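Local atomic coordinates of lectin (Pleurotus ostreatus, PDB entry 6T0Q), a protein that probably recognises galactose-type sugars through carbohydrate-binding modules that also hold calcium ions. Residues Val213-Thr221 against Ser309-Phe320. Residues are numbered along the deposited sequence; the frame is centred on the assembly and turned at random.
Sequences VGSRAFRKT and SWKAIQTIPQGF. With NAG (2-acetamido-2-deoxy-beta-D-glucopyranose), chain B.
Ala217 and Ile313 face each other as an antiparallel hydrogen-bonded pair, and Arg219 with Lys311 forms the next; within each pair both amides and both carbonyls are used. The straightest of these four bonds, Ala217 N to Ile313 O (3.2 Å, 165°), lies in the carbonyl plane. Beyond Ile313 the backbone ladder stops, although Arg216 still runs beside Gln314; Ser215 O is instead taken up by Arg216 NH1 at 2.8 Å and by a water that also accepts from Ile316 N. The Arg219 chain, bent at chi3 (58°), delivers NH1 to Phe320 O at 2.8 Å, with that oxygen near the guanidinium plane but the donor 37° above the carbonyl plane. Pro322 O is a second acceptor for NH1, Pro323 O takes NH2, and Glu327 pairs with NE, so every guanidinium nitrogen is engaged. At the far end Lys220 CB makes a CH-pi contact over the Trp310 six-membered ring, 3.3 Å from its centroid, while NZ hydrogen-bonds Ser309 OG (2.9 Å), itself bonded to Asp307. Ile316 and Phe320 pack on Ala217 CB and, with Ser215, line the site of a glycan, probably N-linked to Asn278. Strand 214-222 lies between 311-313 and 273-281, and 331-338 flanks 311-313 on its other side.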
loop_
_atom_site.group_PDB
_atom_site.type_symbol
_atom_site.label_atom_id
_atom_site.label_comp_id
_atom_site.label_asym_id
_atom_site.label_seq_id
_atom_site.Cartn_x
_atom_site.Cartn_y
_atom_site.Cartn_z
ATOM N N VAL A 213 28.879 19.917 4.754
ATOM C CA VAL A 213 28.034 20.804 3.964
ATOM C C VAL A 213 27.383 19.998 2.849
ATOM O O VAL A 213 28.033 19.161 2.211
ATOM C CB VAL A 213 28.866 21.964 3.389
ATOM C CG1 VAL A 213 28.012 22.836 2.456
ATOM C CG2 VAL A 213 29.489 22.790 4.514
ATOM N N GLY A 214 26.094 20.234 2.609
ATOM C CA GLY A 214 25.439 19.585 1.485
ATOM C C GLY A 214 23.996 19.212 1.764
ATOM O O GLY A 214 23.485 19.444 2.867
ATOM N N SER A 215 23.340 18.618 0.766
ATOM C CA SER A 215 21.932 18.255 0.840
ATOM C C SER A 215 21.774 16.751 1.037
ATOM O O SER A 215 22.556 15.953 0.513
ATOM C CB SER A 215 21.191 18.694 -0.424
ATOM O OG SER A 215 21.173 20.109 -0.525
ATOM N N ARG A 216 20.747 16.377 1.801
ATOM C CA ARG A 216 20.463 14.991 2.144
ATOM C C ARG A 216 18.971 14.751 1.983
ATOM O O ARG A 216 18.163 15.640 2.257
ATOM C CB ARG A 216 20.869 14.673 3.595
ATOM C CG ARG A 216 22.314 15.037 3.951
ATOM C CD ARG A 216 23.288 14.183 3.147
ATOM N NE ARG A 216 24.680 14.442 3.502
ATOM C CZ ARG A 216 25.546 15.097 2.733
ATOM N NH1 ARG A 216 25.173 15.560 1.547
ATOM N NH2 ARG A 216 26.793 15.271 3.148
ATOM N N ALA A 217 18.598 13.542 1.569
ATOM C CA ALA A 217 17.190 13.220 1.384
ATOM C C ALA A 217 16.718 12.218 2.429
ATOM O O ALA A 217 17.497 11.398 2.929
ATOM C CB ALA A 217 16.916 12.665 -0.019
ATOM N N PHE A 218 15.422 12.302 2.748
ATOM C CA PHE A 218 14.772 11.482 3.766
ATOM C C PHE A 218 13.389 11.087 3.268
ATOM O O PHE A 218 12.699 11.898 2.647
ATOM C CB PHE A 218 14.651 12.243 5.096
ATOM C CG PHE A 218 15.969 12.763 5.608
ATOM C CD1 PHE A 218 16.448 13.997 5.199
ATOM C CD2 PHE A 218 16.738 12.001 6.473
ATOM C CE1 PHE A 218 17.669 14.475 5.654
ATOM C CE2 PHE A 218 17.966 12.462 6.929
ATOM C CZ PHE A 218 18.430 13.707 6.524
ATOM N N ARG A 219 12.987 9.844 3.546
ATOM C CA ARG A 219 11.723 9.310 3.053
ATOM C C ARG A 219 11.011 8.521 4.140
ATOM O O ARG A 219 11.641 7.771 4.890
ATOM C CB ARG A 219 11.926 8.388 1.839
ATOM C CG ARG A 219 12.318 9.094 0.557
ATOM C CD ARG A 219 12.682 8.075 -0.529
ATOM N NE ARG A 219 11.580 7.154 -0.820
ATOM C CZ ARG A 219 10.621 7.387 -1.710
ATOM N NH1 ARG A 219 10.611 8.523 -2.407
ATOM N NH2 ARG A 219 9.669 6.481 -1.906
ATOM N N LYS A 220 9.691 8.672 4.195
ATOM C CA LYS A 220 8.845 7.868 5.069
ATOM C C LYS A 220 7.534 7.582 4.350
ATOM O O LYS A 220 6.886 8.505 3.846
ATOM C CB LYS A 220 8.580 8.577 6.402
ATOM C CG LYS A 220 7.613 7.842 7.334
ATOM C CD LYS A 220 8.252 6.606 7.970
ATOM C CE LYS A 220 7.259 5.933 8.913
ATOM N NZ LYS A 220 7.816 4.700 9.507
ATOM N N THR A 221 7.152 6.310 4.298
ATOM C CA THR A 221 5.905 5.891 3.674
ATOM C C THR A 221 4.935 5.384 4.731
ATOM O O THR A 221 5.323 4.650 5.640
ATOM C CB THR A 221 6.162 4.789 2.641
ATOM O OG1 THR A 221 6.984 5.317 1.600
ATOM C CG2 THR A 221 4.845 4.280 2.036
ATOM N N SER A 309 13.205 4.989 11.671
ATOM C CA SER A 309 12.437 4.260 10.670
ATOM C C SER A 309 12.376 4.996 9.341
ATOM O O SER A 309 11.933 4.414 8.351
ATOM C CB SER A 309 11.013 3.980 11.167
ATOM O OG SER A 309 10.177 5.127 11.046
ATOM N N TRP A 310 12.811 6.251 9.294
ATOM C CA TRP A 310 12.924 6.959 8.028
ATOM C C TRP A 310 14.142 6.452 7.261
ATOM O O TRP A 310 15.152 6.081 7.854
ATOM C CB TRP A 310 13.048 8.467 8.274
ATOM C CG TRP A 310 11.757 9.115 8.741
ATOM C CD1 TRP A 310 11.024 8.794 9.848
ATOM C CD2 TRP A 310 11.063 10.188 8.097
ATOM N NE1 TRP A 310 9.905 9.611 9.935
ATOM C CE2 TRP A 310 9.915 10.476 8.872
ATOM C CE3 TRP A 310 11.293 10.932 6.929
ATOM C CZ2 TRP A 310 9.008 11.480 8.520
ATOM C CZ3 TRP A 310 10.393 11.929 6.584
ATOM C CH2 TRP A 310 9.267 12.194 7.376
ATOM N N LYS A 311 14.035 6.427 5.936
ATOM C CA LYS A 311 15.190 6.139 5.093
ATOM C C LYS A 311 15.886 7.441 4.715
ATOM O O LYS A 311 15.253 8.493 4.613
ATOM C CB LYS A 311 14.778 5.382 3.827
ATOM C CG LYS A 311 14.088 4.049 4.096
ATOM C CD LYS A 311 14.841 3.257 5.144
ATOM C CE LYS A 311 15.371 1.946 4.601
ATOM N NZ LYS A 311 16.175 1.254 5.648
ATOM N N ALA A 312 17.197 7.359 4.498
ATOM C CA ALA A 312 18.027 8.532 4.264
ATOM C C ALA A 312 19.126 8.185 3.265
ATOM O O ALA A 312 19.533 7.028 3.161
ATOM C CB ALA A 312 18.649 9.037 5.576
ATOM N N ILE A 313 19.617 9.192 2.543
ATOM C CA ILE A 313 20.695 8.972 1.579
ATOM C C ILE A 313 21.516 10.252 1.461
ATOM O O ILE A 313 20.977 11.357 1.546
ATOM C CB ILE A 313 20.139 8.505 0.211
ATOM C CG1 ILE A 313 21.228 7.792 -0.596
ATOM C CG2 ILE A 313 19.548 9.670 -0.576
ATOM C CD1 ILE A 313 20.709 7.115 -1.855
ATOM N N GLN A 314 22.831 10.101 1.258
ATOM C CA GLN A 314 23.721 11.260 1.285
ATOM C C GLN A 314 23.875 11.930 -0.074
ATOM O O GLN A 314 24.012 13.157 -0.141
ATOM C CB GLN A 314 25.100 10.861 1.828
ATOM C CG GLN A 314 25.037 10.384 3.270
ATOM C CD GLN A 314 26.380 9.966 3.827
ATOM O OE1 GLN A 314 27.424 10.473 3.410
ATOM N NE2 GLN A 314 26.359 9.034 4.778
ATOM N N THR A 315 23.889 11.156 -1.154
ATOM C CA THR A 315 23.850 11.699 -2.508
ATOM C C THR A 315 22.426 11.518 -3.011
ATOM O O THR A 315 21.968 10.389 -3.212
ATOM C CB THR A 315 24.849 11.005 -3.432
ATOM O OG1 THR A 315 26.184 11.237 -2.968
ATOM C CG2 THR A 315 24.711 11.544 -4.854
ATOM N N ILE A 316 21.723 12.624 -3.191
ATOM C CA ILE A 316 20.307 12.564 -3.523
ATOM C C ILE A 316 20.134 12.187 -4.988
ATOM O O ILE A 316 20.643 12.893 -5.867
ATOM C CB ILE A 316 19.618 13.899 -3.235
ATOM C CG1 ILE A 316 19.792 14.286 -1.757
ATOM C CG2 ILE A 316 18.162 13.796 -3.617
ATOM C CD1 ILE A 316 19.197 15.637 -1.428
ATOM N N PRO A 317 19.416 11.114 -5.297
ATOM C CA PRO A 317 19.187 10.753 -6.696
ATOM C C PRO A 317 18.049 11.556 -7.303
ATOM O O PRO A 317 17.164 12.064 -6.611
ATOM C CB PRO A 317 18.811 9.271 -6.611
ATOM C CG PRO A 317 18.086 9.178 -5.294
ATOM C CD PRO A 317 18.797 10.152 -4.369
ATOM N N GLN A 318 18.074 11.638 -8.632
ATOM C CA GLN A 318 16.946 12.211 -9.354
ATOM C C GLN A 318 15.693 11.389 -9.084
ATOM O O GLN A 318 15.735 10.158 -9.051
ATOM C CB GLN A 318 17.245 12.262 -10.853
ATOM C CG GLN A 318 16.740 13.525 -11.527
ATOM C CD GLN A 318 17.349 14.789 -10.936
ATOM O OE1 GLN A 318 18.414 14.756 -10.313
ATOM N NE2 GLN A 318 16.671 15.913 -11.131
ATOM N N GLY A 319 14.578 12.078 -8.845
ATOM C CA GLY A 319 13.359 11.381 -8.480
ATOM C C GLY A 319 13.313 10.858 -7.058
ATOM O O GLY A 319 12.517 9.960 -6.766
ATOM N N PHE A 320 14.135 11.401 -6.154
ATOM C CA PHE A 320 14.129 10.958 -4.764
ATOM C C PHE A 320 12.765 11.124 -4.101
ATOM O O PHE A 320 12.495 10.451 -3.099
ATOM C CB PHE A 320 15.166 11.743 -3.948
ATOM C CG PHE A 320 14.762 13.172 -3.699
ATOM C CD1 PHE A 320 14.955 14.141 -4.672
ATOM C CD2 PHE A 320 14.146 13.537 -2.510
ATOM C CE1 PHE A 320 14.570 15.454 -4.456
ATOM C CE2 PHE A 320 13.742 14.849 -2.292
ATOM C CZ PHE A 320 13.962 15.809 -3.266
HETATM C C1 NAG B . 18.020 19.950 -2.437
HETATM C C2 NAG B . 18.216 19.950 -3.943
HETATM C C3 NAG B . 19.349 20.890 -4.314
HETATM C C4 NAG B . 19.032 22.297 -3.831
HETATM C C5 NAG B . 18.692 22.322 -2.338
HETATM C C6 NAG B . 18.031 23.622 -1.937
HETATM C C7 NAG B . 17.619 17.996 -5.291
HETATM C C8 NAG B . 18.025 16.628 -5.748
HETATM N N2 NAG B . 18.466 18.615 -4.462
HETATM O O3 NAG B . 19.504 20.887 -5.728
HETATM O O4 NAG B . 20.230 22.882 -4.165
HETATM O O5 NAG B . 17.754 21.290 -1.984
HETATM O O6 NAG B . 18.797 24.323 -0.971
HETATM O O7 NAG B . 16.565 18.519 -5.652
HETATM O O HOH W 1 23.046 15.321 -2.303
#